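ArsR family transcriptional regulator (Comamonas testosteroni, PDB 6UVU) is an Sb(III)-responsive transcriptional repressor of the ArsR family that probably binds DNA through a winged helix-turn-helix and releases it when antimony binds. Local coordinates at the interface of chains A and B. Residues are numbered along the deposited sequence; one frame, centred on the assembly and turned at random. Chains: chain A/B, ArsR family transcriptional regulator.

Contact 1: the interface of chains A and B. Residues chain A 36, 39, 103, 106-107, 110-111; chain B 36, 107, 110, 114.
The guanidinium of A:Arg106 meets B:Leu114 without any polar bond: methyl CD2 of the leucine sits over the centre of the flat group, 3.4 Å from CZ. No nitrogen or oxygen bonds across this patch, so the flat face of the guanidinium, which is poorly hydrated, serves as a surface for the methyl; the long arginine chain, bent at chi3 (56°), carries that face past the leucine, the two side chains running in opposite directions. The other branch of B:Leu114, CD1, touches the methyl CE of A:Met107 and CB of A:Cys103. This is the dimer core where helix 102-118 of chain A packs on helix 102-121 of chain B, a pairing typical of ArsR repressors.

Branched leucines and supple methionines suit such a seam because they fill irregular gaps. B:Leu110 lays CD2 against CA of A:Met107 at 3.7 Å. The two copies of Met107 differ: A:Met107 is stretched out, while B:Met107 folds back at its second and third torsions, curling CE to 3.6 Å from CD2 of A:Leu110. CG of the same methionine lies 3.8 Å from CE1 of A:Phe36.

Helices 26-39 add the aromatic end. The side chains of A:Phe36 and B:Phe36 meet nearly perpendicular, and CD1 of A:Phe36 lies in plane at the edge of the B:Phe36 ring. Over one face of that ring, CB of A:Leu39 stands 3.6 Å from the centroid.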
# COMPACT_ATOMS: atom_id res chain seq x y z
N PHE A 36 3.52 1.09 -2.67
CA PHE A 36 2.39 0.20 -2.94
C PHE A 36 2.73 -0.82 -4.02
O PHE A 36 2.36 -2.00 -3.92
CB PHE A 36 1.13 1.00 -3.35
CG PHE A 36 0.50 1.83 -2.22
CD1 PHE A 36 0.59 1.45 -0.90
CD2 PHE A 36 -0.18 3.01 -2.51
CE1 PHE A 36 0.02 2.21 0.12
CE2 PHE A 36 -0.77 3.78 -1.48
CZ PHE A 36 -0.65 3.38 -0.17
N LEU A 39 4.68 -3.74 -2.61
CA LEU A 39 3.91 -4.72 -1.86
C LEU A 39 2.83 -5.44 -2.67
O LEU A 39 2.27 -6.42 -2.17
CB LEU A 39 3.25 -4.05 -0.66
CG LEU A 39 4.18 -3.49 0.42
CD1 LEU A 39 3.55 -2.22 0.91
CD2 LEU A 39 4.33 -4.46 1.57
N CYS A 103 8.75 2.77 6.18
CA CYS A 103 7.46 2.96 5.51
C CYS A 103 6.92 1.64 4.98
O CYS A 103 5.76 1.29 5.19
CB CYS A 103 7.60 3.96 4.36
SG CYS A 103 8.15 5.62 4.86
N ARG A 106 5.59 -0.38 7.94
CA ARG A 106 4.28 0.01 8.44
C ARG A 106 3.16 -0.42 7.48
O ARG A 106 2.09 -0.86 7.92
CB ARG A 106 4.26 1.52 8.67
CG ARG A 106 5.13 1.94 9.84
CD ARG A 106 5.40 3.42 9.80
NE ARG A 106 4.17 4.24 9.78
CZ ARG A 106 4.14 5.53 10.12
NH1 ARG A 106 5.26 6.12 10.51
NH2 ARG A 106 3.01 6.22 10.07
N MET A 107 3.39 -0.31 6.18
CA MET A 107 2.38 -0.80 5.23
C MET A 107 2.14 -2.31 5.39
O MET A 107 0.99 -2.77 5.39
CB MET A 107 2.81 -0.48 3.81
CG MET A 107 2.73 0.98 3.45
SD MET A 107 3.26 1.18 1.75
CE MET A 107 3.02 2.94 1.51
N LEU A 110 0.10 -3.00 8.57
CA LEU A 110 -1.33 -2.76 8.36
C LEU A 110 -1.95 -3.90 7.55
O LEU A 110 -3.06 -4.36 7.86
CB LEU A 110 -1.53 -1.41 7.67
CG LEU A 110 -2.98 -1.10 7.27
CD1 LEU A 110 -3.89 -1.12 8.49
CD2 LEU A 110 -3.09 0.25 6.56
N GLY A 111 -1.23 -4.39 6.53
CA GLY A 111 -1.70 -5.56 5.79
C GLY A 111 -1.88 -6.79 6.67
O GLY A 111 -2.83 -7.55 6.49
N PHE B 36 -3.26 -3.51 -2.63
CA PHE B 36 -2.13 -2.69 -3.05
C PHE B 36 -2.17 -2.40 -4.55
O PHE B 36 -1.77 -1.30 -4.98
CB PHE B 36 -0.82 -3.38 -2.68
CG PHE B 36 -0.50 -3.33 -1.21
CD1 PHE B 36 -0.24 -2.12 -0.59
CD2 PHE B 36 -0.45 -4.50 -0.45
CE1 PHE B 36 0.07 -2.07 0.75
CE2 PHE B 36 -0.14 -4.45 0.91
CZ PHE B 36 0.12 -3.24 1.51
N MET B 107 -5.59 2.25 4.27
CA MET B 107 -4.31 2.21 3.56
C MET B 107 -3.99 3.55 2.93
O MET B 107 -2.84 4.00 2.95
CB MET B 107 -4.32 1.09 2.51
CG MET B 107 -2.91 0.70 1.98
SD MET B 107 -1.69 0.15 3.22
CE MET B 107 -2.28 -1.51 3.57
N LEU B 110 -2.89 5.74 5.84
CA LEU B 110 -1.49 5.46 6.20
C LEU B 110 -0.55 6.14 5.22
O LEU B 110 0.42 6.80 5.63
CB LEU B 110 -1.23 3.96 6.23
CG LEU B 110 0.23 3.60 6.54
CD1 LEU B 110 0.67 4.16 7.89
CD2 LEU B 110 0.44 2.08 6.48
N LEU B 114 2.33 9.02 6.08
CA LEU B 114 3.73 8.87 5.67
C LEU B 114 4.20 10.07 4.84
O LEU B 114 5.36 10.49 4.95
CB LEU B 114 3.93 7.57 4.89
CG LEU B 114 3.68 6.25 5.63
CD1 LEU B 114 3.77 5.05 4.70
CD2 LEU B 114 4.65 6.05 6.79

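Contact 2: the interface of chains A and B. Residues chain A 21, 24, 28-29, 32; chain B 45-46, 49, 111, 115.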
# COMPACT_ATOMS: atom_id res chain seq x y z
N ARG A 21 -5.43 17.98 5.53
CA ARG A 21 -4.33 17.89 4.57
C ARG A 21 -4.83 18.29 3.17
O ARG A 21 -5.92 17.89 2.74
CB ARG A 21 -3.75 16.47 4.56
CG ARG A 21 -2.61 16.18 3.55
CD ARG A 21 -1.34 16.87 4.01
NE ARG A 21 -0.07 16.44 3.40
CZ ARG A 21 0.68 17.19 2.58
NH1 ARG A 21 0.28 18.42 2.22
NH2 ARG A 21 1.83 16.73 2.11
N ILE A 24 -3.20 15.41 -2.06
CA ILE A 24 -1.89 14.90 -2.42
C ILE A 24 -1.55 15.29 -3.86
O ILE A 24 -2.39 15.22 -4.76
CB ILE A 24 -1.88 13.37 -2.21
CG1 ILE A 24 -0.53 12.75 -2.46
CG2 ILE A 24 -2.85 12.67 -3.15
CD1 ILE A 24 -0.63 11.24 -2.44
N GLU A 28 3.84 13.68 -4.85
CA GLU A 28 3.63 12.97 -3.59
C GLU A 28 3.05 11.58 -3.84
O GLU A 28 3.50 10.59 -3.25
CB GLU A 28 2.72 13.79 -2.66
CG GLU A 28 3.42 14.93 -1.92
CD GLU A 28 2.44 15.91 -1.24
OE1 GLU A 28 1.26 15.96 -1.65
OE2 GLU A 28 2.86 16.63 -0.31
N ALA A 29 2.08 11.49 -4.75
CA ALA A 29 1.41 10.23 -5.03
C ALA A 29 2.37 9.19 -5.59
O ALA A 29 2.36 8.04 -5.15
CB ALA A 29 0.25 10.47 -6.00
N VAL A 32 4.57 7.41 -2.86
CA VAL A 32 3.85 6.39 -2.10
C VAL A 32 3.47 5.22 -3.01
O VAL A 32 3.45 4.06 -2.57
CB VAL A 32 2.64 7.05 -1.41
CG1 VAL A 32 1.47 6.13 -1.32
CG2 VAL A 32 3.03 7.54 -0.01
N LEU B 45 -4.92 7.07 -6.85
CA LEU B 45 -4.68 7.44 -5.47
C LEU B 45 -5.12 8.87 -5.21
O LEU B 45 -5.71 9.18 -4.17
CB LEU B 45 -3.20 7.25 -5.13
CG LEU B 45 -2.81 7.39 -3.65
CD1 LEU B 45 -3.43 6.27 -2.83
CD2 LEU B 45 -1.29 7.42 -3.43
N ARG B 46 -4.83 9.77 -6.16
CA ARG B 46 -5.28 11.15 -6.04
C ARG B 46 -6.80 11.23 -6.10
O ARG B 46 -7.41 12.01 -5.36
CB ARG B 46 -4.65 12.01 -7.14
CG ARG B 46 -3.14 12.12 -7.05
CD ARG B 46 -2.64 13.16 -8.03
NE ARG B 46 -3.00 14.51 -7.61
CZ ARG B 46 -3.47 15.44 -8.43
NH1 ARG B 46 -3.65 15.15 -9.71
NH2 ARG B 46 -3.77 16.66 -7.98
N HIS B 49 -8.07 10.08 -2.71
CA HIS B 49 -7.91 11.10 -1.69
C HIS B 49 -8.93 12.22 -1.85
O HIS B 49 -9.55 12.65 -0.87
CB HIS B 49 -6.49 11.66 -1.72
CG HIS B 49 -6.22 12.61 -0.59
ND1 HIS B 49 -5.30 13.64 -0.67
CD2 HIS B 49 -6.75 12.68 0.66
CE1 HIS B 49 -5.28 14.30 0.48
NE2 HIS B 49 -6.15 13.74 1.30
N GLY B 111 -0.83 6.02 3.94
CA GLY B 111 -0.08 6.75 2.95
C GLY B 111 -0.03 8.24 3.23
O GLY B 111 1.02 8.87 3.09
N ILE B 115 3.32 10.62 4.01
CA ILE B 115 3.68 11.82 3.25
C ILE B 115 3.90 13.00 4.18
O ILE B 115 4.82 13.81 3.98
CB ILE B 115 2.60 12.14 2.20
CG1 ILE B 115 2.57 11.06 1.13
CG2 ILE B 115 2.84 13.52 1.59
CD1 ILE B 115 1.31 11.09 0.31
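A:Ile24 bonds to chain B through both of its backbone polar groups. Its amide N donates to ND1 of B:His49 at 3.1 Å, nearly straight (168° at the hydrogen); the amide N lies in the imidazole plane, with ND1 as the acceptor. Its carbonyl O takes the NE hydrogen of B:Arg46 at 3.0 Å, from a donor tilted 20° off the carbonyl plane while the oxygen lies in the guanidinium plane. A bend at chi3 (71°) in the arginine turns NE towards this oxygen. Histidine and arginine suit helix 42-54 here because each offers a polar edge to a loop backbone. Replacing B:Arg46 with an alanine would probably leave the A:Ile24 carbonyl without this mate and take away the methylene packing against A:Ala29, allowing the loop more movement.

Apolar contacts centre on B:Ile115, whose branched side chain reaches several neighbours. Its CD1 meets CD1 of A:Ile24 at 3.4 Å, a tight methyl pair, while CG1 touches CG2 of A:Val32. The other valine branch, CG1, lies 3.7 Å from CD2 of B:Leu45; beta-branched valine keeps both methyls close to its helix and divides them between two partners.

The charged pair belongs to chain A: NH2 of A:Arg21 forms a salt bridge with the carboxylate OE2 of A:Glu28, though the arginine is poorly ordered and the bond is bent. CG2 of B:Ile115 lies against the carboxylate end of A:Glu28 as well as its CG.

Together these contacts fasten the loop before helix 26-39, and that helix's first turns, to helices 42-54 and 102-121 of the other subunit, and so probably strengthen the repressor dimer.

The C-alpha centres of contact 1 and contact 2 lie about 12 Å apart, and both draw on helix 26-39 of chain A and helix 102-121 of chain B. Contact 1 uses the later part of the first helix and successive turns of the second; contact 2 uses the start of the first and neighbouring residues of the second, adding helix 42-54. No polar bond crosses contact 1, whereas contact 2 brings directional bonds at the flank. Since the interface is two-fold symmetric, both have twins with the chains exchanged, so the combined surface probably fixes how the two DNA-binding domains are set relative to each other.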